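Local coordinates for arginine 3rd transport system periplasmic binding protein (Legionella pneumophila subsp. pneumophila str. Philadelphia 1, PDB 3KZG), which probably binds arginine in the periplasm and hands it to a membrane transport system, as a family 3 solute-binding protein, at residues M88-T96 and D153-A162. Residues are numbered along the deposited sequence; the frame is centred on the assembly and turned at random.
Sequences MESNSQYIT and DASLMDYEAA
The second lobe of a type 2 periplasmic binding protein is built round a five-stranded mixed sheet, and the pairing of 91-96 with 154-158 forms one of its two antiparallel pairings, illustrating how one strand pair can serve two differently packed faces. Q93 and M157 form one hydrogen-bonded pair, I95 and S155 the next; in the latter, I95 N to S155 O and S155 N to I95 O both measure 2.9 Å. Beyond either end of strand 154-158 the pairing is extended: Y159 N, in the first turn of helix 159-166, donates a hydrogen bond to N91 O, and the side-chain hydroxyl of T96 donates through OG1 to D153 O at 2.7 Å, in the carbonyl plane.

On one face, Y94 lies against L156. Methyl CD1 of L156 stands 3.8 Å from the ring centroid of Y94, only 4° off the normal, a CH-pi contact, while CD2 reaches toward the phenol end. The same CD1 meets S92 OG at 3.5 Å.

The other face carries Q93, I95 and M157. Q93 extends with CG anti to the backbone N (chi1 172°), then bends at chi2, laying CG on A162 CB and OE1 at the ring edge of Y159, 3.5 Å from CD1. Its amide, turned 49° from that ring, is held by a nearly straight bond from NE2 to Y94 O and a second to G184 O, which should fix its rotation. Beyond it, I95 CG2 touches the selenomethionine methyl CE of M157 at 3.5 Å.

Helix 121-127 packs on the Y94 and L156 face; its Q124 is hydrogen-bonded to S92 OG, and E128, just past its end, to the Y94 hydroxyl. M143 and L144 of helix 140-148 meet M157 on the other face; within the sheet, strands 112-116 and 180-188 flank the pair.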
HETATM    1  N   MSE A  88       9.658  13.428 -13.222  1.00 14.69           N
HETATM    2  CA  MSE A  88      10.693  12.437 -12.972  1.00 16.49           C
HETATM    3  C   MSE A  88      12.000  13.127 -12.592  1.00 15.88           C
HETATM    4  O   MSE A  88      12.310  14.214 -13.093  1.00 16.44           O
HETATM    5  CB  MSE A  88      10.885  11.594 -14.240  1.00 21.69           C
HETATM    6  CG  MSE A  88      11.932  10.502 -14.161  1.00 29.57           C
HETATM    7 SE   MSE A  88      11.894   9.371 -15.747  1.00 41.78          SE
HETATM    8  CE  MSE A  88      13.385   8.201 -15.312  1.00 34.41           C
ATOM      9  N   GLU A  89      12.755  12.512 -11.689  1.00 12.62           N
ATOM     10  CA  GLU A  89      14.035  13.080 -11.282  1.00 15.31           C
ATOM     11  C   GLU A  89      15.001  12.978 -12.461  1.00 13.34           C
ATOM     12  O   GLU A  89      14.992  11.986 -13.182  1.00 13.68           O
ATOM     13  CB  GLU A  89      14.606  12.316 -10.085  1.00 15.93           C
ATOM     14  CG  GLU A  89      15.903  12.892  -9.550  1.00 21.77           C
ATOM     15  CD  GLU A  89      16.410  12.161  -8.314  1.00 24.66           C
ATOM     16  OE1 GLU A  89      16.891  11.014  -8.441  1.00 25.41           O
ATOM     17  OE2 GLU A  89      16.317  12.740  -7.214  1.00 26.72           O
ATOM     18  N   SER A  90      15.828  14.000 -12.663  1.00 14.96           N
ATOM     19  CA  SER A  90      16.777  13.983 -13.773  1.00 15.02           C
ATOM     20  C   SER A  90      18.202  13.710 -13.306  1.00 15.59           C
ATOM     21  O   SER A  90      18.750  14.439 -12.477  1.00 15.91           O
ATOM     22  CB  SER A  90      16.726  15.311 -14.548  1.00 14.22           C
ATOM     23  OG  SER A  90      17.017  16.423 -13.717  1.00 13.35           O
ATOM     24  N   ASN A  91      18.791  12.642 -13.833  1.00 16.28           N
ATOM     25  CA  ASN A  91      20.163  12.276 -13.492  1.00 18.15           C
ATOM     26  C   ASN A  91      20.928  11.954 -14.767  1.00 16.85           C
ATOM     27  O   ASN A  91      20.362  11.409 -15.707  1.00 17.46           O
ATOM     28  CB  ASN A  91      20.205  11.039 -12.587  1.00 17.41           C
ATOM     29  CG  ASN A  91      19.435  11.225 -11.301  1.00 18.77           C
ATOM     30  OD1 ASN A  91      18.269  10.850 -11.203  1.00 21.10           O
ATOM     31  ND2 ASN A  91      20.083  11.811 -10.308  1.00 17.97           N
ATOM     32  N   SER A  92      22.210  12.296 -14.794  1.00 17.43           N
ATOM     33  CA  SER A  92      23.049  12.000 -15.948  1.00 17.22           C
ATOM     34  C   SER A  92      23.865  10.755 -15.601  1.00 17.35           C
ATOM     35  O   SER A  92      23.904  10.335 -14.438  1.00 16.72           O
ATOM     36  CB  SER A  92      23.979  13.178 -16.264  1.00 16.58           C
ATOM     37  OG  SER A  92      24.931  13.390 -15.244  1.00 19.81           O
ATOM     38  N   GLN A  93      24.513  10.166 -16.600  1.00 16.76           N
ATOM     39  CA  GLN A  93      25.302   8.956 -16.381  1.00 16.74           C
ATOM     40  C   GLN A  93      26.393   8.786 -17.430  1.00 18.04           C
ATOM     41  O   GLN A  93      26.142   8.942 -18.624  1.00 19.28           O
ATOM     42  CB  GLN A  93      24.375   7.733 -16.404  1.00 16.43           C
ATOM     43  CG  GLN A  93      25.085   6.373 -16.366  1.00 16.37           C
ATOM     44  CD  GLN A  93      25.706   6.060 -15.014  1.00 15.53           C
ATOM     45  OE1 GLN A  93      25.011   5.995 -14.004  1.00 16.37           O
ATOM     46  NE2 GLN A  93      27.021   5.865 -14.993  1.00 14.72           N
ATOM     47  N   TYR A  94      27.606   8.475 -16.985  1.00 17.82           N
ATOM     48  CA  TYR A  94      28.707   8.256 -17.917  1.00 17.70           C
ATOM     49  C   TYR A  94      28.646   6.804 -18.384  1.00 19.03           C
ATOM     50  O   TYR A  94      28.461   5.886 -17.577  1.00 18.23           O
ATOM     51  CB  TYR A  94      30.061   8.537 -17.252  1.00 15.91           C
ATOM     52  CG  TYR A  94      30.433  10.006 -17.193  1.00 14.44           C
ATOM     53  CD1 TYR A  94      30.897  10.679 -18.328  1.00 14.49           C
ATOM     54  CD2 TYR A  94      30.315  10.727 -16.003  1.00 15.86           C
ATOM     55  CE1 TYR A  94      31.234  12.032 -18.278  1.00 15.10           C
ATOM     56  CE2 TYR A  94      30.650  12.079 -15.941  1.00 15.35           C
ATOM     57  CZ  TYR A  94      31.109  12.727 -17.082  1.00 16.37           C
ATOM     58  OH  TYR A  94      31.444  14.068 -17.022  1.00 18.23           O
ATOM     59  N   ILE A  95      28.778   6.611 -19.692  1.00 19.47           N
ATOM     60  CA  ILE A  95      28.745   5.284 -20.291  1.00 20.05           C
ATOM     61  C   ILE A  95      29.866   5.182 -21.321  1.00 21.24           C
ATOM     62  O   ILE A  95      30.223   6.172 -21.955  1.00 21.70           O
ATOM     63  CB  ILE A  95      27.378   5.019 -20.965  1.00 20.39           C
ATOM     64  CG1 ILE A  95      27.340   3.601 -21.538  1.00 20.27           C
ATOM     65  CG2 ILE A  95      27.118   6.056 -22.061  1.00 21.42           C
ATOM     66  CD1 ILE A  95      25.979   3.189 -22.038  1.00 19.82           C
ATOM     67  N   THR A  96      30.439   3.992 -21.465  1.00 22.23           N
ATOM     68  CA  THR A  96      31.520   3.768 -22.426  1.00 23.72           C
ATOM     69  C   THR A  96      31.448   2.316 -22.896  1.00 24.61           C
ATOM     70  O   THR A  96      30.608   1.556 -22.425  1.00 24.78           O
ATOM     71  CB  THR A  96      32.903   4.046 -21.788  1.00 23.46           C
ATOM     72  OG1 THR A  96      33.909   4.056 -22.809  1.00 23.27           O
ATOM     73  CG2 THR A  96      33.248   2.983 -20.752  1.00 23.73           C
ATOM     74  N   ASP A 153      35.913   8.960 -25.986  1.00 20.43           N
ATOM     75  CA  ASP A 153      36.249   7.927 -25.017  1.00 20.91           C
ATOM     76  C   ASP A 153      35.036   7.460 -24.224  1.00 21.53           C
ATOM     77  O   ASP A 153      34.984   6.327 -23.746  1.00 21.26           O
ATOM     78  CB  ASP A 153      37.306   8.454 -24.047  1.00 21.65           C
ATOM     79  CG  ASP A 153      38.545   8.952 -24.750  1.00 23.28           C
ATOM     80  OD1 ASP A 153      39.120   8.190 -25.552  1.00 24.75           O
ATOM     81  OD2 ASP A 153      38.950  10.105 -24.498  1.00 24.56           O
ATOM     82  N   ALA A 154      34.063   8.348 -24.076  1.00 21.05           N
ATOM     83  CA  ALA A 154      32.859   8.035 -23.326  1.00 20.94           C
ATOM     84  C   ALA A 154      31.781   9.052 -23.663  1.00 20.69           C
ATOM     85  O   ALA A 154      32.027  10.026 -24.377  1.00 22.19           O
ATOM     86  CB  ALA A 154      33.152   8.070 -21.830  1.00 21.54           C
ATOM     87  N   SER A 155      30.594   8.820 -23.126  1.00 19.70           N
ATOM     88  CA  SER A 155      29.452   9.684 -23.357  1.00 21.08           C
ATOM     89  C   SER A 155      28.688   9.945 -22.058  1.00 20.24           C
ATOM     90  O   SER A 155      28.568   9.059 -21.211  1.00 21.05           O
ATOM     91  CB  SER A 155      28.527   9.025 -24.387  1.00 22.78           C
ATOM     92  OG  SER A 155      27.300   9.718 -24.498  1.00 26.35           O
ATOM     93  N   LEU A 156      28.196  11.171 -21.901  1.00 19.19           N
ATOM     94  CA  LEU A 156      27.404  11.548 -20.735  1.00 18.23           C
ATOM     95  C   LEU A 156      26.008  11.789 -21.293  1.00 17.72           C
ATOM     96  O   LEU A 156      25.812  12.681 -22.120  1.00 17.53           O
ATOM     97  CB  LEU A 156      27.956  12.831 -20.085  1.00 18.08           C
ATOM     98  CG  LEU A 156      27.189  13.343 -18.854  1.00 19.75           C
ATOM     99  CD1 LEU A 156      27.104  12.246 -17.799  1.00 17.43           C
ATOM    100  CD2 LEU A 156      27.885  14.569 -18.283  1.00 18.41           C
HETATM  101  N   MSE A 157      25.054  10.965 -20.863  1.00 19.42           N
HETATM  102  CA  MSE A 157      23.669  11.047 -21.316  1.00 20.43           C
HETATM  103  C   MSE A 157      22.707  10.812 -20.154  1.00 18.66           C
HETATM  104  O   MSE A 157      23.136  10.667 -19.012  1.00 19.48           O
HETATM  105  CB  MSE A 157      23.420  10.002 -22.417  1.00 24.49           C
HETATM  106  CG  MSE A 157      23.623   8.545 -21.991  1.00 30.64           C
HETATM  107 SE   MSE A 157      23.446   7.244 -23.443  1.00 41.37          SE
HETATM  108  CE  MSE A 157      25.065   7.686 -24.451  1.00 34.82           C
ATOM    109  N   ASP A 158      21.411  10.791 -20.448  1.00 17.38           N
ATOM    110  CA  ASP A 158      20.401  10.553 -19.422  1.00 16.32           C
ATOM    111  C   ASP A 158      20.659   9.187 -18.773  1.00 17.09           C
ATOM    112  O   ASP A 158      21.020   8.221 -19.456  1.00 18.90           O
ATOM    113  CB  ASP A 158      18.992  10.561 -20.031  1.00 16.60           C
ATOM    114  CG  ASP A 158      18.670  11.852 -20.780  1.00 19.20           C
ATOM    115  OD1 ASP A 158      18.775  12.944 -20.185  1.00 19.31           O
ATOM    116  OD2 ASP A 158      18.298  11.771 -21.970  1.00 19.65           O
ATOM    117  N   TYR A 159      20.470   9.112 -17.460  1.00 15.57           N
ATOM    118  CA  TYR A 159      20.671   7.874 -16.717  1.00 14.72           C
ATOM    119  C   TYR A 159      19.829   6.705 -17.244  1.00 14.89           C
ATOM    120  O   TYR A 159      20.363   5.619 -17.485  1.00 13.92           O
ATOM    121  CB  TYR A 159      20.368   8.101 -15.231  1.00 18.26           C
ATOM    122  CG  TYR A 159      20.372   6.828 -14.412  1.00 20.58           C
ATOM    123  CD1 TYR A 159      21.550   6.103 -14.224  1.00 21.19           C
ATOM    124  CD2 TYR A 159      19.193   6.329 -13.859  1.00 20.14           C
ATOM    125  CE1 TYR A 159      21.558   4.907 -13.512  1.00 24.25           C
ATOM    126  CE2 TYR A 159      19.186   5.131 -13.142  1.00 23.42           C
ATOM    127  CZ  TYR A 159      20.372   4.426 -12.974  1.00 24.42           C
ATOM    128  OH  TYR A 159      20.377   3.237 -12.285  1.00 26.42           O
ATOM    129  N   GLU A 160      18.523   6.916 -17.425  1.00 13.61           N
ATOM    130  CA  GLU A 160      17.660   5.842 -17.919  1.00 15.24           C
ATOM    131  C   GLU A 160      17.991   5.470 -19.366  1.00 15.54           C
ATOM    132  O   GLU A 160      17.714   4.347 -19.798  1.00 14.82           O
ATOM    133  CB  GLU A 160      16.175   6.218 -17.832  1.00 15.72           C
ATOM    134  CG  GLU A 160      15.597   6.324 -16.424  1.00 18.23           C
ATOM    135  CD  GLU A 160      15.815   5.081 -15.579  1.00 19.80           C
ATOM    136  OE1 GLU A 160      15.959   3.979 -16.144  1.00 21.94           O
ATOM    137  OE2 GLU A 160      15.833   5.209 -14.338  1.00 20.99           O
ATOM    138  N   ALA A 161      18.559   6.411 -20.115  1.00 15.53           N
ATOM    139  CA  ALA A 161      18.942   6.146 -21.502  1.00 16.89           C
ATOM    140  C   ALA A 161      20.193   5.273 -21.487  1.00 16.98           C
ATOM    141  O   ALA A 161      20.339   4.366 -22.303  1.00 17.60           O
ATOM    142  CB  ALA A 161      19.230   7.457 -22.243  1.00 14.80           C
ATOM    143  N   ALA A 162      21.096   5.563 -20.556  1.00 15.26           N
ATOM    144  CA  ALA A 162      22.339   4.804 -20.420  1.00 17.95           C
ATOM    145  C   ALA A 162      22.039   3.365 -20.023  1.00 17.76           C
ATOM    146  O   ALA A 162      22.614   2.427 -20.577  1.00 18.96           O
ATOM    147  CB  ALA A 162      23.248   5.455 -19.379  1.00 15.28           C
TER